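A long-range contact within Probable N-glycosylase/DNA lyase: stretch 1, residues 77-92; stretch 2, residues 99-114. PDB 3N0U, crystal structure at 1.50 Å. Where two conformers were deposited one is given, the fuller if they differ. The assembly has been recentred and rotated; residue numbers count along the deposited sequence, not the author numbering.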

# COMPACT_ATOMS: atom_id res chain seq x y z
N LYS A 77 -5.99 -14.63 -11.12
CA LYS A 77 -6.23 -13.92 -12.37
C LYS A 77 -7.72 -13.62 -12.61
O LYS A 77 -8.08 -12.94 -13.58
CB LYS A 77 -5.64 -14.70 -13.55
CG LYS A 77 -4.10 -14.69 -13.54
CD LYS A 77 -3.54 -15.44 -14.75
CE LYS A 77 -2.03 -15.27 -14.87
NZ LYS A 77 -1.65 -13.85 -15.12
N GLY A 78 -8.59 -14.11 -11.73
CA GLY A 78 -10.00 -13.76 -11.78
C GLY A 78 -10.20 -12.24 -11.75
O GLY A 78 -11.18 -11.72 -12.27
N PHE A 79 -9.28 -11.52 -11.12
CA PHE A 79 -9.39 -10.06 -11.12
C PHE A 79 -9.39 -9.51 -12.55
O PHE A 79 -9.96 -8.46 -12.80
CB PHE A 79 -8.25 -9.40 -10.36
CG PHE A 79 -8.27 -9.65 -8.88
CD1 PHE A 79 -9.42 -9.42 -8.14
CD2 PHE A 79 -7.15 -10.13 -8.24
CE1 PHE A 79 -9.44 -9.64 -6.77
CE2 PHE A 79 -7.15 -10.36 -6.89
CZ PHE A 79 -8.32 -10.11 -6.14
N VAL A 80 -8.70 -10.21 -13.45
CA VAL A 80 -8.58 -9.78 -14.84
C VAL A 80 -9.79 -10.19 -15.67
O VAL A 80 -10.27 -9.40 -16.50
CB VAL A 80 -7.31 -10.39 -15.48
CG1 VAL A 80 -7.21 -10.03 -16.96
CG2 VAL A 80 -6.09 -9.90 -14.75
N HIS A 81 -10.29 -11.41 -15.48
CA HIS A 81 -11.24 -11.94 -16.45
C HIS A 81 -12.66 -12.17 -15.96
O HIS A 81 -13.56 -12.31 -16.79
CB HIS A 81 -10.69 -13.23 -17.09
CG HIS A 81 -10.57 -14.39 -16.15
ND1 HIS A 81 -11.67 -15.10 -15.70
CD2 HIS A 81 -9.49 -14.97 -15.57
CE1 HIS A 81 -11.27 -16.05 -14.87
NE2 HIS A 81 -9.95 -15.99 -14.79
N LEU A 82 -12.90 -12.24 -14.66
CA LEU A 82 -14.25 -12.59 -14.21
C LEU A 82 -15.27 -11.48 -14.47
O LEU A 82 -14.97 -10.30 -14.32
CB LEU A 82 -14.29 -12.90 -12.72
CG LEU A 82 -13.65 -14.21 -12.28
CD1 LEU A 82 -13.59 -14.27 -10.76
CD2 LEU A 82 -14.45 -15.40 -12.77
N PRO A 83 -16.50 -11.87 -14.84
CA PRO A 83 -17.54 -10.84 -14.91
C PRO A 83 -17.85 -10.28 -13.54
O PRO A 83 -17.59 -10.93 -12.54
CB PRO A 83 -18.77 -11.59 -15.44
CG PRO A 83 -18.30 -12.89 -15.87
CD PRO A 83 -17.03 -13.20 -15.15
N LEU A 84 -18.43 -9.09 -13.52
CA LEU A 84 -18.71 -8.39 -12.27
C LEU A 84 -19.39 -9.28 -11.23
O LEU A 84 -18.95 -9.33 -10.08
CB LEU A 84 -19.59 -7.17 -12.58
CG LEU A 84 -20.07 -6.39 -11.38
CD1 LEU A 84 -18.90 -5.89 -10.58
CD2 LEU A 84 -20.93 -5.21 -11.85
N GLU A 85 -20.47 -9.97 -11.61
CA GLU A 85 -21.27 -10.69 -10.63
C GLU A 85 -20.47 -11.84 -10.01
O GLU A 85 -20.54 -12.07 -8.78
CB GLU A 85 -22.57 -11.23 -11.24
CG GLU A 85 -23.44 -12.04 -10.26
CD GLU A 85 -24.77 -12.53 -10.86
OE1 GLU A 85 -24.77 -13.07 -12.00
OE2 GLU A 85 -25.82 -12.38 -10.19
N GLU A 86 -19.69 -12.54 -10.82
CA GLU A 86 -18.89 -13.64 -10.31
C GLU A 86 -17.74 -13.14 -9.44
O GLU A 86 -17.36 -13.78 -8.46
CB GLU A 86 -18.34 -14.50 -11.46
CG GLU A 86 -19.34 -15.55 -11.99
CD GLU A 86 -20.44 -14.96 -12.87
OE1 GLU A 86 -20.30 -13.80 -13.32
OE2 GLU A 86 -21.45 -15.67 -13.11
N LEU A 87 -17.14 -12.02 -9.81
CA LEU A 87 -16.09 -11.44 -8.98
C LEU A 87 -16.66 -11.00 -7.64
O LEU A 87 -16.07 -11.25 -6.60
CB LEU A 87 -15.44 -10.26 -9.71
CG LEU A 87 -14.32 -9.56 -8.94
CD1 LEU A 87 -13.26 -10.57 -8.53
CD2 LEU A 87 -13.74 -8.44 -9.78
N ALA A 88 -17.81 -10.34 -7.65
CA ALA A 88 -18.43 -9.93 -6.39
C ALA A 88 -18.71 -11.14 -5.52
O ALA A 88 -18.54 -11.10 -4.29
CB ALA A 88 -19.69 -9.14 -6.64
N GLU A 89 -19.17 -12.23 -6.13
CA GLU A 89 -19.47 -13.42 -5.34
C GLU A 89 -18.20 -13.98 -4.69
O GLU A 89 -18.22 -14.38 -3.52
CB GLU A 89 -20.17 -14.48 -6.18
CG GLU A 89 -20.44 -15.78 -5.43
CD GLU A 89 -21.28 -15.57 -4.17
OE1 GLU A 89 -22.15 -14.68 -4.15
OE2 GLU A 89 -21.07 -16.33 -3.19
N LYS A 90 -17.09 -14.01 -5.42
CA LYS A 90 -15.85 -14.52 -4.83
C LYS A 90 -15.34 -13.59 -3.73
O LYS A 90 -14.81 -14.05 -2.73
CB LYS A 90 -14.77 -14.72 -5.89
CG LYS A 90 -15.06 -15.87 -6.86
CD LYS A 90 -13.80 -16.35 -7.53
CE LYS A 90 -14.02 -17.65 -8.33
NZ LYS A 90 -12.71 -18.31 -8.55
N LEU A 91 -15.54 -12.29 -3.88
CA LEU A 91 -15.13 -11.37 -2.83
C LEU A 91 -16.01 -11.55 -1.60
O LEU A 91 -15.54 -11.44 -0.48
CB LEU A 91 -15.16 -9.92 -3.29
CG LEU A 91 -14.13 -9.59 -4.35
CD1 LEU A 91 -14.38 -8.18 -4.84
CD2 LEU A 91 -12.73 -9.72 -3.79
N ARG A 92 -17.29 -11.85 -1.80
CA ARG A 92 -18.20 -12.09 -0.68
C ARG A 92 -17.74 -13.36 0.06
O ARG A 92 -17.68 -13.37 1.30
CB ARG A 92 -19.65 -12.21 -1.18
CG ARG A 92 -20.67 -12.38 -0.11
CD ARG A 92 -22.11 -12.36 -0.71
NE ARG A 92 -22.46 -11.06 -1.30
CZ ARG A 92 -22.42 -10.76 -2.60
NH1 ARG A 92 -22.06 -11.67 -3.51
NH2 ARG A 92 -22.76 -9.54 -3.01
N PRO A 99 -18.28 -6.24 -1.16
CA PRO A 99 -17.87 -7.00 -2.34
C PRO A 99 -18.39 -6.43 -3.65
O PRO A 99 -17.69 -6.49 -4.65
CB PRO A 99 -18.45 -8.39 -2.07
CG PRO A 99 -19.61 -8.15 -1.16
CD PRO A 99 -19.17 -7.01 -0.28
N GLN A 100 -19.62 -5.91 -3.67
CA GLN A 100 -20.16 -5.39 -4.92
C GLN A 100 -19.37 -4.18 -5.38
O GLN A 100 -18.95 -4.10 -6.54
CB GLN A 100 -21.65 -5.05 -4.78
CG GLN A 100 -22.28 -4.60 -6.07
CD GLN A 100 -22.41 -5.71 -7.11
OE1 GLN A 100 -22.57 -6.90 -6.79
NE2 GLN A 100 -22.37 -5.31 -8.37
N LYS A 101 -19.16 -3.23 -4.49
CA LYS A 101 -18.49 -2.01 -4.90
C LYS A 101 -17.03 -2.27 -5.26
O LYS A 101 -16.51 -1.71 -6.23
CB LYS A 101 -18.63 -0.95 -3.80
CG LYS A 101 -18.42 0.45 -4.28
CD LYS A 101 -19.51 0.84 -5.31
CE LYS A 101 -18.92 1.22 -6.65
NZ LYS A 101 -19.94 1.91 -7.49
N ARG A 102 -16.32 -3.09 -4.49
CA ARG A 102 -14.92 -3.38 -4.82
C ARG A 102 -14.83 -4.11 -6.15
O ARG A 102 -13.93 -3.85 -6.94
CB ARG A 102 -14.24 -4.19 -3.73
CG ARG A 102 -14.17 -3.51 -2.37
CD ARG A 102 -13.30 -2.25 -2.35
NE ARG A 102 -13.47 -1.58 -1.06
CZ ARG A 102 -14.49 -0.80 -0.73
NH1 ARG A 102 -15.45 -0.52 -1.61
NH2 ARG A 102 -14.55 -0.28 0.48
N ALA A 103 -15.76 -5.03 -6.40
CA ALA A 103 -15.78 -5.73 -7.69
C ALA A 103 -15.95 -4.73 -8.83
O ALA A 103 -15.29 -4.85 -9.86
CB ALA A 103 -16.89 -6.76 -7.72
N GLU A 104 -16.82 -3.75 -8.63
CA GLU A 104 -17.08 -2.75 -9.66
C GLU A 104 -15.84 -1.92 -9.95
O GLU A 104 -15.51 -1.66 -11.12
CB GLU A 104 -18.25 -1.86 -9.24
CG GLU A 104 -19.59 -2.58 -9.31
CD GLU A 104 -20.77 -1.80 -8.77
OE1 GLU A 104 -20.59 -0.64 -8.35
OE2 GLU A 104 -21.89 -2.35 -8.79
N PHE A 105 -15.14 -1.52 -8.89
CA PHE A 105 -13.88 -0.80 -9.05
C PHE A 105 -12.88 -1.59 -9.88
O PHE A 105 -12.27 -1.06 -10.80
CB PHE A 105 -13.22 -0.50 -7.70
CG PHE A 105 -13.97 0.47 -6.83
CD1 PHE A 105 -14.88 1.36 -7.35
CD2 PHE A 105 -13.74 0.47 -5.47
CE1 PHE A 105 -15.55 2.25 -6.52
CE2 PHE A 105 -14.39 1.35 -4.64
CZ PHE A 105 -15.30 2.24 -5.16
N ILE A 106 -12.71 -2.87 -9.54
CA ILE A 106 -11.72 -3.72 -10.19
C ILE A 106 -12.07 -3.88 -11.68
O ILE A 106 -11.20 -3.75 -12.57
CB ILE A 106 -11.57 -5.07 -9.46
CG1 ILE A 106 -10.90 -4.82 -8.12
CG2 ILE A 106 -10.75 -6.07 -10.27
CD1 ILE A 106 -11.07 -5.96 -7.11
N VAL A 107 -13.33 -4.17 -11.96
CA VAL A 107 -13.75 -4.35 -13.34
C VAL A 107 -13.47 -3.06 -14.14
O VAL A 107 -12.94 -3.10 -15.27
CB VAL A 107 -15.23 -4.74 -13.44
CG1 VAL A 107 -15.69 -4.71 -14.89
CG2 VAL A 107 -15.45 -6.14 -12.89
N GLU A 108 -13.81 -1.91 -13.56
CA GLU A 108 -13.60 -0.63 -14.23
C GLU A 108 -12.12 -0.38 -14.49
O GLU A 108 -11.74 0.18 -15.52
CB GLU A 108 -14.17 0.53 -13.41
CG GLU A 108 -15.67 0.55 -13.30
CD GLU A 108 -16.15 1.66 -12.36
OE1 GLU A 108 -16.05 1.50 -11.12
OE2 GLU A 108 -16.61 2.70 -12.87
N ASN A 109 -11.28 -0.81 -13.57
CA ASN A 109 -9.85 -0.57 -13.67
C ASN A 109 -9.18 -1.38 -14.77
O ASN A 109 -8.01 -1.16 -15.09
CB ASN A 109 -9.17 -0.86 -12.33
CG ASN A 109 -9.43 0.21 -11.34
OD1 ASN A 109 -9.81 1.30 -11.70
ND2 ASN A 109 -9.22 -0.10 -10.07
N ARG A 110 -9.91 -2.34 -15.35
CA ARG A 110 -9.32 -3.14 -16.41
C ARG A 110 -8.92 -2.27 -17.60
O ARG A 110 -8.09 -2.66 -18.42
CB ARG A 110 -10.25 -4.29 -16.81
CG ARG A 110 -10.42 -5.28 -15.69
CD ARG A 110 -11.51 -6.28 -15.98
NE ARG A 110 -11.67 -7.22 -14.88
CZ ARG A 110 -12.67 -8.08 -14.75
NH1 ARG A 110 -13.65 -8.12 -15.66
NH2 ARG A 110 -12.68 -8.92 -13.71
N LYS A 111 -9.49 -1.07 -17.67
CA LYS A 111 -9.08 -0.10 -18.68
C LYS A 111 -7.58 0.21 -18.61
O LYS A 111 -7.00 0.71 -19.58
CB LYS A 111 -9.86 1.21 -18.52
CG LYS A 111 -9.49 1.97 -17.26
CD LYS A 111 -10.31 3.24 -17.06
CE LYS A 111 -9.92 3.89 -15.72
NZ LYS A 111 -10.65 5.16 -15.47
N LEU A 112 -6.96 -0.06 -17.45
CA LEU A 112 -5.55 0.26 -17.23
C LEU A 112 -4.59 -0.84 -17.66
O LEU A 112 -3.39 -0.63 -17.68
CB LEU A 112 -5.29 0.57 -15.75
CG LEU A 112 -6.09 1.75 -15.21
CD1 LEU A 112 -5.79 1.94 -13.73
CD2 LEU A 112 -5.79 3.02 -16.03
N LEU A 113 -5.11 -2.02 -17.99
CA LEU A 113 -4.25 -3.07 -18.53
C LEU A 113 -3.59 -2.55 -19.80
O LEU A 113 -4.27 -2.04 -20.70
CB LEU A 113 -5.04 -4.34 -18.84
CG LEU A 113 -5.54 -5.10 -17.62
CD1 LEU A 113 -6.67 -6.03 -18.00
CD2 LEU A 113 -4.39 -5.84 -17.01
N GLY A 114 -2.27 -2.69 -19.86
CA GLY A 114 -1.49 -2.14 -20.96
C GLY A 114 -0.71 -0.90 -20.57
O GLY A 114 0.23 -0.50 -21.28

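Stretch 1 forms a short helix, 78-81, and a second helix from Leu84 through Arg92, with Leu82 leaving helical phi/psi and Pro83 in the N-cap position. Stretch 2 is helical from Pro99, followed by a 3-10 segment at 110-112. The axes of helices 84-92 and 99-109 approach to 8.1 Å, their N-to-C directions 131° apart, so the two run roughly antiparallel but splayed. The backbones come nearest where Ala88 CA lies 5.0 Å from Pro99 CA; at the other end of the contact, Val80 CA and Arg110 CA are 6.9 Å apart.

Small residues permit the close packing. Ala103, its CA-to-CB bond pointing toward stretch 1, is a knob among Leu84, Leu87, Ala88 and Leu91; its CB is 3.8 Å from Ala88 CB, a spacing that two methyl groups can reach. Reciprocally, Leu84 (chi1 t, chi2 p) sits among Gln100, Ala103, Glu104 and Val107, with CD1 3.6 Å from Ala103 CB. Leu87 CD2 extends the apolar layer to Ile106 CG2 at 3.8 Å, and Phe79 CD1 meets Ile106 CD1 at 4.0 Å. Pro99 packs its CB 3.8 Å from Leu91 CB, while its CG lies over one face of the Arg92 guanidinium, 3.9 Å from Arg92 NH2.

The polar link is Arg110. With chi2 to chi4 all near 180°, its extended side chain carries the guanidinium to the carbonyls around the end of helix 78-81. Arg110 NE and NH2 donate to Phe79 O at 3.0 and 2.9 Å; Arg110 NH2 and NH1 donate to Leu82 O at 2.7 and 2.9 Å. Both acceptors lie near the guanidinium plane, as paired donation requires. Val80 O, 3.1 Å from Arg110 NE, instead lies over a face, and its poor angle excludes a hydrogen bond. Altogether the contact buries 768 Å², summed over both sides.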